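Long-range contacts in uncharacterized protein (Bacteroides caccae, PDB 4R4K), which is of unknown function but adopts a cystatin-like fold of the NTF2 clan and binds polyethylene glycol chains in the crystal: residues A[77-82]-A[93-98]; A[53-59]-A[121-126]; A[58-62]-A[146-150]; A[20-26]-A[149-154]. All coordinates share one frame; numbering follows the deposited sequence. Where two conformers were deposited one is given.

Interaction 1. Residues A[77-82]-A[93-98]. With PEU (2,5,8,11,14,17,20,23,26,29,32,35,38,41,44,47,50,53,56,59,62,65,68,71,74,77,80-heptacosaoxadooctacontan-82-ol), chain I.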
# COMPACT_ATOMS: atom_id res chain seq x y z
N GLY A 77 1.82 -14.11 -17.54
CA GLY A 77 1.69 -13.90 -16.11
C GLY A 77 0.26 -14.03 -15.62
O GLY A 77 -0.67 -13.79 -16.37
N ILE A 78 0.10 -14.43 -14.36
CA ILE A 78 -1.18 -14.35 -13.66
C ILE A 78 -0.97 -13.48 -12.44
O ILE A 78 -0.19 -13.81 -11.55
CB ILE A 78 -1.69 -15.73 -13.24
CG1 ILE A 78 -1.85 -16.63 -14.47
CG2 ILE A 78 -3.00 -15.61 -12.48
CD1 ILE A 78 -2.28 -18.04 -14.18
N TYR A 79 -1.65 -12.34 -12.42
CA TYR A 79 -1.53 -11.37 -11.33
C TYR A 79 -2.77 -11.52 -10.42
O TYR A 79 -3.91 -11.59 -10.91
CB TYR A 79 -1.42 -9.98 -11.90
CG TYR A 79 -0.96 -8.94 -10.89
CD1 TYR A 79 0.40 -8.77 -10.63
CD2 TYR A 79 -1.86 -8.16 -10.17
CE1 TYR A 79 0.85 -7.85 -9.68
CE2 TYR A 79 -1.41 -7.23 -9.24
CZ TYR A 79 -0.06 -7.08 -9.00
OH TYR A 79 0.41 -6.15 -8.09
N VAL A 80 -2.57 -11.67 -9.12
CA VAL A 80 -3.65 -11.96 -8.21
C VAL A 80 -3.63 -10.93 -7.09
O VAL A 80 -2.57 -10.67 -6.53
CB VAL A 80 -3.50 -13.38 -7.59
CG1 VAL A 80 -4.57 -13.67 -6.55
CG2 VAL A 80 -3.53 -14.45 -8.68
N SER A 81 -4.79 -10.38 -6.78
CA SER A 81 -4.98 -9.46 -5.68
C SER A 81 -6.13 -9.96 -4.84
O SER A 81 -7.18 -10.40 -5.36
CB SER A 81 -5.23 -8.04 -6.16
OG SER A 81 -6.36 -8.02 -7.06
N LYS A 82 -5.94 -9.98 -3.53
CA LYS A 82 -6.92 -10.56 -2.63
C LYS A 82 -6.70 -10.10 -1.21
O LYS A 82 -5.58 -9.73 -0.82
CB LYS A 82 -6.87 -12.08 -2.70
CG LYS A 82 -5.57 -12.68 -2.22
CD LYS A 82 -5.52 -14.16 -2.58
CE LYS A 82 -4.14 -14.74 -2.35
NZ LYS A 82 -4.18 -16.22 -2.28
N PHE A 93 -4.53 -6.88 2.57
CA PHE A 93 -4.68 -6.99 1.13
C PHE A 93 -3.28 -7.25 0.54
O PHE A 93 -2.31 -6.58 0.91
CB PHE A 93 -5.26 -5.70 0.58
CG PHE A 93 -5.50 -5.72 -0.90
CD1 PHE A 93 -6.66 -6.29 -1.43
CD2 PHE A 93 -4.58 -5.12 -1.77
CE1 PHE A 93 -6.88 -6.27 -2.80
CE2 PHE A 93 -4.82 -5.09 -3.12
CZ PHE A 93 -5.97 -5.65 -3.64
N GLU A 94 -3.20 -8.22 -0.34
CA GLU A 94 -1.95 -8.61 -0.98
C GLU A 94 -2.15 -8.74 -2.48
O GLU A 94 -3.18 -9.22 -2.93
CB GLU A 94 -1.43 -9.92 -0.39
CG GLU A 94 -0.61 -9.65 0.83
CD GLU A 94 -0.13 -10.88 1.56
OE1 GLU A 94 0.01 -11.96 0.94
OE2 GLU A 94 0.16 -10.74 2.76
N ALA A 95 -1.15 -8.27 -3.25
CA ALA A 95 -1.19 -8.39 -4.69
C ALA A 95 0.19 -8.72 -5.25
O ALA A 95 1.22 -8.32 -4.69
CB ALA A 95 -1.71 -7.11 -5.32
N GLY A 96 0.20 -9.50 -6.33
CA GLY A 96 1.43 -9.87 -6.98
C GLY A 96 1.21 -10.94 -8.04
O GLY A 96 0.10 -11.50 -8.15
N TYR A 97 2.27 -11.22 -8.79
CA TYR A 97 2.24 -12.32 -9.77
C TYR A 97 2.29 -13.67 -9.06
O TYR A 97 3.04 -13.85 -8.11
CB TYR A 97 3.41 -12.20 -10.75
CG TYR A 97 3.19 -11.16 -11.80
CD1 TYR A 97 2.29 -11.38 -12.83
CD2 TYR A 97 3.81 -9.91 -11.71
CE1 TYR A 97 2.04 -10.40 -13.79
CE2 TYR A 97 3.56 -8.93 -12.66
CZ TYR A 97 2.68 -9.18 -13.69
OH TYR A 97 2.40 -8.21 -14.62
N GLU A 98 1.47 -14.61 -9.52
CA GLU A 98 1.54 -15.98 -9.02
C GLU A 98 2.96 -16.49 -9.26
O GLU A 98 3.50 -16.32 -10.35
CB GLU A 98 0.63 -16.95 -9.78
CG GLU A 98 -0.81 -17.07 -9.34
CD GLU A 98 -1.53 -18.18 -10.09
OE1 GLU A 98 -0.91 -18.84 -10.96
OE2 GLU A 98 -2.71 -18.42 -9.84
OCY PEU I . 1.40 -4.65 -12.27
CCZ PEU I . 1.03 -5.64 -13.23
CDA PEU I . -0.48 -5.82 -13.30
ODB PEU I . -1.12 -4.66 -12.77
CDC PEU I . -2.54 -4.77 -12.62
CDD PEU I . -2.93 -4.23 -11.25
ODE PEU I . -3.84 -3.13 -11.39
O HOH W 1 2.47 -15.48 -13.01
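Strands 78-82 and 93-97 run antiparallel, their axes 4.6 Å apart at closest approach and their directions 176° apart, as neighbouring arms of a beta hairpin. Val80 with Gly96 and Lys82 with Glu94 are hydrogen-bonded pairs, each closed by two N-H to O bonds; Tyr79 with Tyr97 and Ser81 with Ala95 are non-hydrogen-bonded pairs. Beyond the Tyr79-Tyr97 pair, Glu98 N donates to Ile78 O at 2.7 Å, almost in line with the carbonyl, and a water links Ile78 N to Glu98 O.

On the face bearing both tyrosines, the edge of Tyr79 is directed at the face of Tyr97, a T-shaped stack with planes at 79° and centroids 4.9 Å apart. CD1 of Tyr79 stands over the centre of the Tyr97 ring. With CG anti to the backbone N (chi1 -166°), the Tyr79 ring lies across the neighbouring strand, where Gly96 CA meets CE1 at 3.4 Å. The other side of this ring carries the polyethylene glycol, whose CDA sits over its centre. Farther along, Phe93 CZ packs on Ser81 CB at 3.6 Å, beside the Ala95 methyl. The Tyr79 hydroxyl is hydrogen-bonded to Asp103, and Ser81 OG to the carbonyl of Lys67.

On the reverse face, the Glu98 chain passes Ile78 and Val80, its CG 3.8 Å from Val80 CG2, while its carboxylate forms a salt bridge with Arg70.

Backbone pairing thus fixes the register, while the nearly perpendicular tyrosines offer the ether chain the face of Tyr79 and the hydroxyl end of Tyr97.

Interaction 2. Residues A[53-59]-A[121-126]. With PEU (2,5,8,11,14,17,20,23,26,29,32,35,38,41,44,47,50,53,56,59,62,65,68,71,74,77,80-heptacosaoxadooctacontan-82-ol), chain H.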
# COMPACT_ATOMS: atom_id res chain seq x y z
N PHE A 53 8.97 4.80 6.85
CA PHE A 53 7.97 4.91 5.80
C PHE A 53 6.99 6.01 6.21
O PHE A 53 6.01 5.78 6.90
CB PHE A 53 7.28 3.56 5.60
CG PHE A 53 6.59 3.40 4.26
CD1 PHE A 53 6.07 4.48 3.56
CD2 PHE A 53 6.43 2.14 3.74
CE1 PHE A 53 5.42 4.31 2.35
CE2 PHE A 53 5.78 1.96 2.53
CZ PHE A 53 5.28 3.05 1.83
N THR A 54 7.29 7.22 5.75
CA THR A 54 6.60 8.42 6.16
C THR A 54 5.72 8.96 5.02
O THR A 54 5.69 8.42 3.91
CB THR A 54 7.62 9.50 6.55
OG1 THR A 54 8.58 9.63 5.50
CG2 THR A 54 8.34 9.12 7.83
N LYS A 55 4.96 10.01 5.34
CA LYS A 55 3.93 10.53 4.43
C LYS A 55 4.48 10.91 3.07
O LYS A 55 3.85 10.65 2.05
CB LYS A 55 3.23 11.73 5.05
CG LYS A 55 2.10 12.29 4.20
CD LYS A 55 1.55 13.60 4.75
CE LYS A 55 0.68 14.28 3.70
NZ LYS A 55 0.26 15.66 4.07
N GLU A 56 5.66 11.51 3.05
CA GLU A 56 6.21 11.96 1.77
C GLU A 56 6.54 10.78 0.83
O GLU A 56 6.67 10.97 -0.36
CB GLU A 56 7.41 12.91 1.97
CG GLU A 56 8.76 12.24 2.01
CD GLU A 56 9.06 11.55 3.32
OE1 GLU A 56 8.14 11.45 4.17
OE2 GLU A 56 10.21 11.08 3.50
N LYS A 57 6.71 9.57 1.37
CA LYS A 57 7.01 8.39 0.57
C LYS A 57 5.78 7.61 0.11
O LYS A 57 5.90 6.72 -0.72
CB LYS A 57 7.93 7.45 1.37
CG LYS A 57 9.28 8.08 1.72
CD LYS A 57 10.22 7.07 2.36
CE LYS A 57 11.51 7.72 2.82
NZ LYS A 57 11.33 8.52 4.07
N TRP A 58 4.62 7.93 0.66
CA TRP A 58 3.40 7.15 0.40
C TRP A 58 2.89 7.24 -1.04
O TRP A 58 2.56 8.31 -1.50
CB TRP A 58 2.27 7.61 1.33
CG TRP A 58 0.99 6.88 1.11
CD1 TRP A 58 -0.15 7.36 0.51
CD2 TRP A 58 0.73 5.52 1.46
NE1 TRP A 58 -1.11 6.36 0.47
CE2 TRP A 58 -0.60 5.22 1.04
CE3 TRP A 58 1.50 4.51 2.06
CZ2 TRP A 58 -1.17 3.98 1.22
CZ3 TRP A 58 0.91 3.27 2.25
CH2 TRP A 58 -0.40 3.02 1.84
N PRO A 59 2.78 6.09 -1.73
CA PRO A 59 2.06 6.07 -3.01
C PRO A 59 0.56 5.94 -2.81
O PRO A 59 0.10 4.94 -2.27
CB PRO A 59 2.61 4.80 -3.72
CG PRO A 59 3.72 4.29 -2.84
CD PRO A 59 3.40 4.79 -1.47
N CYS A 121 2.37 -1.12 5.28
CA CYS A 121 2.35 -1.35 3.86
C CYS A 121 3.74 -1.79 3.39
O CYS A 121 4.75 -1.26 3.85
CB CYS A 121 1.92 -0.10 3.12
SG CYS A 121 1.98 -0.20 1.31
N TYR A 122 3.74 -2.80 2.54
CA TYR A 122 4.89 -3.15 1.73
C TYR A 122 4.50 -2.78 0.31
O TYR A 122 3.43 -3.16 -0.16
CB TYR A 122 5.22 -4.65 1.79
CG TYR A 122 6.25 -4.99 0.75
CD1 TYR A 122 7.61 -4.68 0.95
CD2 TYR A 122 5.87 -5.55 -0.47
CE1 TYR A 122 8.56 -4.95 -0.03
CE2 TYR A 122 6.81 -5.84 -1.46
CZ TYR A 122 8.15 -5.52 -1.24
OH TYR A 122 9.09 -5.79 -2.18
N THR A 123 5.35 -2.02 -0.36
CA THR A 123 5.16 -1.76 -1.78
C THR A 123 6.41 -2.00 -2.59
O THR A 123 7.51 -1.60 -2.19
CB THR A 123 4.60 -0.35 -2.03
OG1 THR A 123 4.57 -0.10 -3.45
CG2 THR A 123 5.44 0.71 -1.37
N GLY A 124 6.24 -2.65 -3.74
CA GLY A 124 7.34 -2.87 -4.67
C GLY A 124 8.00 -1.59 -5.17
O GLY A 124 9.06 -1.66 -5.75
N TRP A 125 7.36 -0.43 -5.02
CA TRP A 125 8.04 0.85 -5.33
C TRP A 125 9.37 0.96 -4.57
O TRP A 125 10.32 1.53 -5.08
CB TRP A 125 7.16 2.04 -4.95
CG TRP A 125 6.18 2.50 -5.96
CD1 TRP A 125 4.83 2.35 -5.91
CD2 TRP A 125 6.46 3.27 -7.15
NE1 TRP A 125 4.27 2.95 -7.01
CE2 TRP A 125 5.25 3.52 -7.78
CE3 TRP A 125 7.63 3.76 -7.74
CZ2 TRP A 125 5.16 4.24 -8.97
CZ3 TRP A 125 7.55 4.47 -8.94
CH2 TRP A 125 6.32 4.70 -9.53
N TYR A 126 9.37 0.45 -3.34
CA TYR A 126 10.52 0.43 -2.49
C TYR A 126 10.97 -0.99 -2.15
O TYR A 126 11.31 -1.32 -1.01
CB TYR A 126 10.24 1.21 -1.22
CG TYR A 126 9.68 2.60 -1.45
CD1 TYR A 126 10.39 3.54 -2.15
CD2 TYR A 126 8.43 2.96 -0.98
CE1 TYR A 126 9.88 4.80 -2.36
CE2 TYR A 126 7.90 4.21 -1.18
CZ TYR A 126 8.61 5.13 -1.88
OH TYR A 126 8.11 6.38 -2.06
OCP PEU H . 7.58 -0.11 -10.86
CCQ PEU H . 7.19 0.80 -9.83
CCR PEU H . 6.44 0.04 -8.74
OCS PEU H . 5.30 -0.62 -9.30
CCT PEU H . 5.26 -2.03 -9.02
CCU PEU H . 4.86 -2.30 -7.57
OCV PEU H . 3.64 -1.61 -7.31
CCW PEU H . 2.99 -2.01 -6.11
CCX PEU H . 2.08 -0.89 -5.66
OCY PEU H . 1.13 -0.53 -6.68
CCZ PEU H . 0.20 0.50 -6.29
CDA PEU H . 0.84 1.88 -6.18
ODB PEU H . 0.09 2.86 -6.90
CDC PEU H . 0.87 3.69 -7.77
CDD PEU H . 1.27 2.88 -9.01
ODE PEU H . 1.62 3.74 -10.09
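Tyr126 OH donates to Lys57 O at 2.6 Å, in the carbonyl plane and on a lone pair, with a C=O...O angle of 122°. The carbonyl oxygen lies at the edge of the tyrosine ring, and Lys57 CB also touches the hydroxyl. The same ring turns its edge to the face of Phe53, giving a T-shaped pair with planes at 89° and centroids 5.7 Å apart.

Phe53 also reaches strand 121-123: its CZ meets Thr123 CG2 at 4.0 Å, and its CE2 lies near Cys121 O. Cys121 approaches Trp58 at the indole edge, CB standing 3.6 Å from CZ3, while its SG makes an oblique sulfur-aromatic contact with the six-membered ring. Pro59 CG packs 3.8 Å from Trp125 CD1.

Behind these contacts, Thr123 OG1 accepts from Trp125 N at 3.2 Å, an ST turn. OG1 of Thr123 stands anti to the backbone N (chi1 174°), which turns CG2 to Phe53. One face of the Trp125 indole carries CCR of a polyethylene glycol chain. Trp58 NE1 is held by Gln26, and Val142 of helix 135-152 touches both Trp125 and Tyr126.

The contact joins the loop before strand 69-72 to the end of edge strand 116-123. Its chemistry is chiefly aromatic and aliphatic: one short directional bond fixes the tyrosine hydroxyl against the loop backbone, whereas the buried Trp125 NE1 has no polar partner in the model and faces carbons of the ether chain.

Interaction 3. Residues A[58-62]-A[146-150]. With PEU (2,5,8,11,14,17,20,23,26,29,32,35,38,41,44,47,50,53,56,59,62,65,68,71,74,77,80-heptacosaoxadooctacontan-82-ol), chain J.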
# COMPACT_ATOMS: atom_id res chain seq x y z
N TRP A 58 4.62 7.93 0.66
CA TRP A 58 3.40 7.15 0.40
C TRP A 58 2.89 7.24 -1.04
O TRP A 58 2.56 8.31 -1.50
CB TRP A 58 2.27 7.61 1.33
CG TRP A 58 0.99 6.88 1.11
CD1 TRP A 58 -0.15 7.36 0.51
CD2 TRP A 58 0.73 5.52 1.46
NE1 TRP A 58 -1.11 6.36 0.47
CE2 TRP A 58 -0.60 5.22 1.04
CE3 TRP A 58 1.50 4.51 2.06
CZ2 TRP A 58 -1.17 3.98 1.22
CZ3 TRP A 58 0.91 3.27 2.25
CH2 TRP A 58 -0.40 3.02 1.84
N PRO A 59 2.78 6.09 -1.73
CA PRO A 59 2.06 6.07 -3.01
C PRO A 59 0.56 5.94 -2.81
O PRO A 59 0.10 4.94 -2.27
CB PRO A 59 2.61 4.80 -3.72
CG PRO A 59 3.72 4.29 -2.84
CD PRO A 59 3.40 4.79 -1.47
N LEU A 60 -0.20 6.91 -3.32
CA LEU A 60 -1.64 6.88 -3.22
C LEU A 60 -2.23 5.68 -3.95
O LEU A 60 -1.85 5.40 -5.10
CB LEU A 60 -2.22 8.21 -3.72
CG LEU A 60 -1.89 9.43 -2.84
CD1 LEU A 60 -2.09 10.72 -3.62
CD2 LEU A 60 -2.72 9.46 -1.57
N LEU A 61 -3.16 5.01 -3.28
CA LEU A 61 -3.81 3.79 -3.77
C LEU A 61 -5.19 4.08 -4.34
O LEU A 61 -5.99 4.76 -3.70
CB LEU A 61 -3.96 2.80 -2.63
CG LEU A 61 -2.63 2.30 -2.09
CD1 LEU A 61 -2.89 1.46 -0.86
CD2 LEU A 61 -1.83 1.53 -3.13
N ASP A 62 -5.44 3.62 -5.56
CA ASP A 62 -6.72 3.86 -6.21
C ASP A 62 -7.65 2.67 -6.16
O ASP A 62 -7.26 1.60 -5.70
CB ASP A 62 -6.51 4.40 -7.63
CG ASP A 62 -5.96 3.38 -8.60
OD1 ASP A 62 -5.98 2.16 -8.34
OD2 ASP A 62 -5.52 3.82 -9.69
N ASN A 146 1.44 10.63 -7.68
CA ASN A 146 0.48 11.19 -6.77
C ASN A 146 -0.14 12.47 -7.31
O ASN A 146 -1.32 12.70 -7.13
CB ASN A 146 1.11 11.41 -5.41
CG ASN A 146 1.36 10.12 -4.65
OD1 ASN A 146 0.83 9.05 -4.97
ND2 ASN A 146 2.16 10.22 -3.58
N ALA A 147 0.63 13.28 -8.04
CA ALA A 147 0.08 14.44 -8.75
C ALA A 147 -0.97 14.03 -9.79
O ALA A 147 -2.03 14.66 -9.90
CB ALA A 147 1.21 15.25 -9.38
N ALA A 148 -0.70 12.97 -10.54
CA ALA A 148 -1.67 12.42 -11.46
C ALA A 148 -2.94 11.95 -10.72
O ALA A 148 -4.06 12.24 -11.10
CB ALA A 148 -1.08 11.29 -12.27
N PHE A 149 -2.75 11.20 -9.64
CA PHE A 149 -3.88 10.73 -8.82
C PHE A 149 -4.76 11.89 -8.38
O PHE A 149 -5.99 11.81 -8.41
CB PHE A 149 -3.32 10.01 -7.59
CG PHE A 149 -4.36 9.35 -6.69
CD1 PHE A 149 -5.04 10.07 -5.75
CD2 PHE A 149 -4.51 7.96 -6.71
CE1 PHE A 149 -5.95 9.46 -4.88
CE2 PHE A 149 -5.41 7.36 -5.86
CZ PHE A 149 -6.12 8.10 -4.95
N LYS A 150 -4.13 12.97 -7.95
CA LYS A 150 -4.87 14.10 -7.41
C LYS A 150 -5.64 14.88 -8.49
O LYS A 150 -6.57 15.60 -8.15
CB LYS A 150 -3.92 15.00 -6.62
CG LYS A 150 -3.48 14.37 -5.30
CD LYS A 150 -2.68 15.34 -4.45
CE LYS A 150 -1.26 15.50 -4.93
NZ LYS A 150 -0.49 16.31 -3.95
OCV PEU J . -3.20 8.12 -16.67
CCW PEU J . -2.73 8.12 -15.33
CCX PEU J . -3.88 7.92 -14.36
OCY PEU J . -3.32 7.42 -13.15
CCZ PEU J . -3.27 8.34 -12.06
CDA PEU J . -3.86 7.62 -10.86
ODB PEU J . -5.27 7.58 -11.00
CDC PEU J . -5.93 6.50 -10.34
CDD PEU J . -7.10 5.96 -11.17
ODE PEU J . -8.33 6.03 -10.44
O HOH W 2 -0.32 7.08 -6.75
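Asn146 OD1 is gripped by two donors, Leu60 N at 2.9 Å and a water that also donates to Leu60 O. The backbone donor is tilted 28° from the carbonyl plane of the side-chain amide. From the other branch, ND2 donates to Trp58 O at 2.9 Å, with the acceptor close to the amide plane and an N-H...O angle of 160°. One side chain therefore satisfies backbone groups two residues apart, and the two direct bonds fix the rotation of its amide. Replacing it with an alanine would probably leave Trp58 O and Leu60 N without these mates and free the loop to shift against the helix.

Phe149, one helical turn on, supplies the apolar half. Its CG is anti to the backbone N (chi1 -175°), which places the ring beneath Leu60: CB of Leu60 lies 3.7 Å from the ring centroid and almost on its normal, a CH-pi contact. Leu60 CD1 meets CD1 of the same ring at 3.7 Å. Leu61 O comes to the ring edge near CE2, and Asp62 CB approaches CE2 obliquely at 3.6 Å. Asp62 OD1, in turn, is held by Thr65 N.

The irregular segment 58-62 is thus bound to helix 135-152 by a bidentate asparagine and an aromatic face. In this cystatin-like fold it forms part of a polyethylene glycol site, lined here by Asp62, Ala148 and Phe149.

Interaction 4. Residues A[20-26]-A[149-154]. With PEU (2,5,8,11,14,17,20,23,26,29,32,35,38,41,44,47,50,53,56,59,62,65,68,71,74,77,80-heptacosaoxadooctacontan-82-ol), chain J.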
# COMPACT_ATOMS: atom_id res chain seq x y z
N THR A 20 -10.08 5.46 -1.45
CA THR A 20 -9.49 5.40 -2.80
C THR A 20 -10.00 6.53 -3.70
O THR A 20 -9.46 6.73 -4.77
CB THR A 20 -9.77 4.05 -3.50
OG1 THR A 20 -11.17 3.78 -3.52
CG2 THR A 20 -9.05 2.95 -2.79
N SER A 21 -11.02 7.26 -3.25
CA SER A 21 -11.64 8.30 -4.09
C SER A 21 -11.12 9.72 -3.80
O SER A 21 -11.41 10.63 -4.57
CB SER A 21 -13.16 8.25 -3.93
OG SER A 21 -13.53 8.87 -2.71
N SER A 22 -10.36 9.91 -2.73
CA SER A 22 -9.89 11.25 -2.34
C SER A 22 -8.51 11.20 -1.70
O SER A 22 -8.34 10.58 -0.64
CB SER A 22 -10.85 11.89 -1.33
OG SER A 22 -10.31 13.09 -0.78
N ALA A 23 -7.55 11.86 -2.32
CA ALA A 23 -6.18 11.90 -1.79
C ALA A 23 -6.12 12.54 -0.41
O ALA A 23 -5.45 12.01 0.50
CB ALA A 23 -5.27 12.67 -2.73
N ALA A 24 -6.82 13.66 -0.23
CA ALA A 24 -6.81 14.34 1.07
C ALA A 24 -7.34 13.43 2.17
O ALA A 24 -6.72 13.29 3.23
CB ALA A 24 -7.63 15.62 1.02
N PHE A 25 -8.45 12.74 1.90
CA PHE A 25 -8.99 11.80 2.89
C PHE A 25 -8.02 10.64 3.14
O PHE A 25 -7.78 10.24 4.29
CB PHE A 25 -10.35 11.27 2.45
CG PHE A 25 -10.95 10.29 3.42
CD1 PHE A 25 -11.53 10.72 4.59
CD2 PHE A 25 -10.92 8.91 3.16
CE1 PHE A 25 -12.10 9.81 5.46
CE2 PHE A 25 -11.47 7.99 4.04
CZ PHE A 25 -12.06 8.45 5.19
N GLN A 26 -7.49 10.08 2.05
CA GLN A 26 -6.56 8.97 2.17
C GLN A 26 -5.40 9.26 3.14
O GLN A 26 -5.09 8.46 4.02
CB GLN A 26 -6.03 8.55 0.78
CG GLN A 26 -5.09 7.37 0.84
CD GLN A 26 -4.84 6.62 -0.47
OE1 GLN A 26 -3.74 6.12 -0.67
NE2 GLN A 26 -5.84 6.56 -1.36
N PHE A 149 -2.75 11.20 -9.64
CA PHE A 149 -3.88 10.73 -8.82
C PHE A 149 -4.76 11.89 -8.38
O PHE A 149 -5.99 11.81 -8.41
CB PHE A 149 -3.32 10.01 -7.59
CG PHE A 149 -4.36 9.35 -6.69
CD1 PHE A 149 -5.04 10.07 -5.75
CD2 PHE A 149 -4.51 7.96 -6.71
CE1 PHE A 149 -5.95 9.46 -4.88
CE2 PHE A 149 -5.41 7.36 -5.86
CZ PHE A 149 -6.12 8.10 -4.95
N LYS A 150 -4.13 12.97 -7.95
CA LYS A 150 -4.87 14.10 -7.41
C LYS A 150 -5.64 14.88 -8.49
O LYS A 150 -6.57 15.60 -8.15
CB LYS A 150 -3.92 15.00 -6.62
CG LYS A 150 -3.48 14.37 -5.30
CD LYS A 150 -2.68 15.34 -4.45
CE LYS A 150 -1.26 15.50 -4.93
NZ LYS A 150 -0.49 16.31 -3.95
N GLU A 151 -5.30 14.72 -9.77
CA GLU A 151 -6.08 15.33 -10.86
C GLU A 151 -7.45 14.71 -10.98
O GLU A 151 -8.39 15.38 -11.38
CB GLU A 151 -5.36 15.19 -12.21
CG GLU A 151 -4.09 16.00 -12.35
CD GLU A 151 -4.33 17.50 -12.47
OE1 GLU A 151 -5.50 17.93 -12.66
OE2 GLU A 151 -3.34 18.25 -12.35
N ILE A 152 -7.58 13.43 -10.64
CA ILE A 152 -8.85 12.74 -10.73
C ILE A 152 -9.49 12.38 -9.39
O ILE A 152 -10.67 12.12 -9.34
CB ILE A 152 -8.77 11.51 -11.66
CG1 ILE A 152 -7.54 10.65 -11.35
CG2 ILE A 152 -8.66 11.98 -13.10
CD1 ILE A 152 -7.49 9.35 -12.12
N HIS A 153 -8.70 12.37 -8.31
CA HIS A 153 -9.20 11.99 -6.98
C HIS A 153 -8.67 12.96 -5.91
O HIS A 153 -7.89 12.55 -5.04
CB HIS A 153 -8.69 10.61 -6.60
CG HIS A 153 -9.01 9.54 -7.59
ND1 HIS A 153 -10.29 9.28 -8.02
CD2 HIS A 153 -8.21 8.65 -8.22
CE1 HIS A 153 -10.26 8.29 -8.89
NE2 HIS A 153 -9.02 7.89 -9.03
N PRO A 154 -9.04 14.23 -5.98
CA PRO A 154 -8.50 15.17 -4.99
C PRO A 154 -8.89 14.85 -3.53
O PRO A 154 -9.96 14.31 -3.26
CB PRO A 154 -9.09 16.53 -5.42
CG PRO A 154 -10.29 16.19 -6.22
CD PRO A 154 -9.97 14.90 -6.92
OXT PRO A 154 -8.13 15.12 -2.57
OCV PEU J . -3.20 8.12 -16.67
CCW PEU J . -2.73 8.12 -15.33
CCX PEU J . -3.88 7.92 -14.36
OCY PEU J . -3.32 7.42 -13.15
CCZ PEU J . -3.27 8.34 -12.06
CDA PEU J . -3.86 7.62 -10.86
ODB PEU J . -5.27 7.58 -11.00
CDC PEU J . -5.93 6.50 -10.34
CDD PEU J . -7.10 5.96 -11.17
ODE PEU J . -8.33 6.03 -10.44
O HOH W 3 -12.10 13.57 -4.69
O HOH W 4 -12.76 10.44 -7.14
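The Phe149 ring meets Ala23 N at its edge, near its plane, and carries His153 CD2 over the centre of one face. The His153 imidazole has Ile152 CG1 over one face and Thr20 O over the other, while a water and the polyethylene glycol lie at its edge. The motif is a helix N-terminus joined to the chain's C-terminus: Ser22 is the N-cap of helix 23-28, and its OG accepts from Phe25 N at 3.3 Å.

The same OG donates to Pro154 O at 2.8 Å; being anti to the backbone N (chi1 171°), it can serve both partners. Ala23 N donates to His153 O at 2.8 Å and Ala24 N to Pro154 OXT at 3.1 Å, placing the terminal carboxylate by the helix start, where the helix dipole would probably stabilise its charge. With an alanine in place of Ser22, Phe25 N would probably lose its cap and the carboxylate one of its donors.

Alongside, Ala23 CB packs against Lys150 CG at 3.6 Å. Gln26 NE2, bonded to Phe19 O, lies near Phe149 CZ, its amide turned 81° from the ring. Two waters extend the junction: both donate to Ser21 O, and one also donates to Pro154 O at 2.7 Å.

In the fold
Interactions 2, 3 and 4 form a connected series. Interactions 2 and 3 share Trp58 and Pro59, with centres 11 Å apart; interactions 3 and 4 share Phe149 and Lys150 on helix 135-152, with centres 7 Å apart. Gln26 OE1 joins this series by probable hydrogen bonds to Trp58 NE1 and Leu61 N. Interaction 1 stands apart, 18 to 24 Å from the other centres, yet reaches the same five-stranded sheet as interaction 2. Along the chain, interaction 4 spans the longest separation, and the hairpin of interaction 1 is local. Interaction 2 ties the loop to the sheet, and interactions 3 and 4 tie that loop and the N-terminal helices to helix 135-152 and the C-terminus, in keeping with a cystatin-like fold, with bound polyethylene glycol at all four contacts.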